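Local atomic coordinates of effector protein MavE (Legionella pneumophila subsp. pneumophila, PDB entry 6PIR), a protein that acts as a virulence effector needed for endoplasmic reticulum-mediated remodelling of the Legionella-containing vacuole and for its evasion of lysosomes. Residues L11-S14 with L15-L18. Numbering follows the deposited sequence. Where two conformers were deposited one is given.
Sequences LINS and LMFL
Four successive i-to-i+4 backbone hydrogen bonds join residues 11-14 to 15-18. Leu15 N donates to Leu11 O at 2.8 Å with an N-H...O angle of 166°, and Leu18 N reaches Ser14 O at the same 2.8 Å. Between them, Met16 N bonds Ile12 O at 3.0 Å and Phe17 N bonds Asn13 O at 3.1 Å. The hydroxyl of Ser14 turns back along the helix to bond Phe10 O, as its first torsion of -65° sets OG beside the backbone N.

Side chains also approach Asn13 O: Phe17 CD2 is 3.4 Å from it, the ring meeting it obliquely. In one of its two conformers Met16 bends at its last torsion (chi3 92°), which puts CE 3.2 Å from Asn13 O and over one face of the Phe17 ring, displaced toward the rim; both contacts are doubtful because they hold for that conformer. On the buried flank, Leu15 lays CG 3.0 Å from Leu11 O.

Leu11, Leu15 and Leu18 pack against helix 85-106, Leu15 also meeting Ile126 of helix 115-134, whereas Ser14 and Phe17 touch Val76 of helix 59-77. These two regular alpha-helical turns thus belong to helix 5-21, which is packed among three other helices in the all-helical fold of this MavE fragment.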
loop_
_atom_site.group_PDB
_atom_site.type_symbol
_atom_site.label_atom_id
_atom_site.label_comp_id
_atom_site.label_asym_id
_atom_site.label_seq_id
_atom_site.Cartn_x
_atom_site.Cartn_y
_atom_site.Cartn_z
ATOM N N LEU A 11 -3.716 -6.756 3.307
ATOM C CA LEU A 11 -4.201 -5.417 3.021
ATOM C C LEU A 11 -4.202 -4.571 4.279
ATOM O O LEU A 11 -3.798 -3.411 4.247
ATOM C CB LEU A 11 -5.622 -5.502 2.438
ATOM C CG LEU A 11 -5.766 -6.092 1.040
ATOM C CD1 LEU A 11 -7.256 -6.356 0.782
ATOM C CD2 LEU A 11 -5.165 -5.190 -0.040
ATOM N N ILE A 12 -4.723 -5.105 5.387
ATOM C CA ILE A 12 -4.795 -4.309 6.616
ATOM C C ILE A 12 -3.396 -3.851 7.052
ATOM O O ILE A 12 -3.170 -2.683 7.422
ATOM C CB ILE A 12 -5.480 -5.120 7.720
ATOM C CG1 ILE A 12 -6.980 -5.230 7.424
ATOM C CG2 ILE A 12 -5.223 -4.502 9.072
ATOM C CD1 ILE A 12 -7.616 -6.253 8.248
ATOM N N ASN A 13 -2.428 -4.763 7.020
ATOM C CA ASN A 13 -1.076 -4.384 7.464
ATOM C C ASN A 13 -0.400 -3.442 6.485
ATOM O O ASN A 13 0.381 -2.546 6.883
ATOM C CB ASN A 13 -0.243 -5.636 7.650
ATOM C CG ASN A 13 -0.679 -6.432 8.830
ATOM O OD1 ASN A 13 -1.142 -5.872 9.820
ATOM N ND2 ASN A 13 -0.515 -7.740 8.753
ATOM N N SER A 14 -0.654 -3.655 5.194
ATOM C CA SER A 14 -0.107 -2.781 4.166
ATOM C C SER A 14 -0.667 -1.368 4.291
ATOM O O SER A 14 0.076 -0.384 4.179
ATOM C CB SER A 14 -0.421 -3.395 2.806
ATOM O OG SER A 14 0.256 -4.627 2.684
ATOM N N LEU A 15 -1.978 -1.259 4.519
ATOM C CA LEU A 15 -2.599 0.030 4.733
ATOM C C LEU A 15 -2.074 0.705 5.981
ATOM O O LEU A 15 -1.844 1.916 5.967
ATOM C CB LEU A 15 -4.117 -0.130 4.802
ATOM C CG LEU A 15 -4.703 -0.611 3.495
ATOM C CD1 LEU A 15 -6.227 -0.690 3.670
ATOM C CD2 LEU A 15 -4.300 0.255 2.331
ATOM N N MET A 16 -1.839 -0.055 7.053
ATOM C CA MET A 16 -1.238 0.552 8.236
ATOM C C MET A 16 0.121 1.177 7.912
ATOM O O MET A 16 0.397 2.325 8.289
ATOM C CB MET A 16 -1.125 -0.483 9.349
ATOM C CG MET A 16 0.092 -0.288 10.252
ATOM S SD MET A 16 0.385 -1.849 11.027
ATOM C CE MET A 16 1.541 -2.545 9.882
ATOM N N PHE A 17 0.990 0.440 7.203
ATOM C CA PHE A 17 2.286 1.018 6.858
ATOM C C PHE A 17 2.147 2.185 5.888
ATOM O O PHE A 17 2.892 3.162 5.994
ATOM C CB PHE A 17 3.215 -0.011 6.261
ATOM C CG PHE A 17 3.882 -0.884 7.270
ATOM C CD1 PHE A 17 4.662 -0.326 8.288
ATOM C CD2 PHE A 17 3.716 -2.244 7.223
ATOM C CE1 PHE A 17 5.279 -1.136 9.218
ATOM C CE2 PHE A 17 4.372 -3.060 8.141
ATOM C CZ PHE A 17 5.147 -2.483 9.146
ATOM N N LEU A 18 1.233 2.081 4.910
ATOM C CA LEU A 18 0.969 3.188 3.996
ATOM C C LEU A 18 0.605 4.449 4.765
ATOM O O LEU A 18 1.140 5.537 4.511
ATOM C CB LEU A 18 -0.169 2.816 3.027
ATOM C CG LEU A 18 -0.598 3.935 2.058
ATOM C CD1 LEU A 18 0.507 4.396 1.103
ATOM C CD2 LEU A 18 -1.879 3.484 1.252
#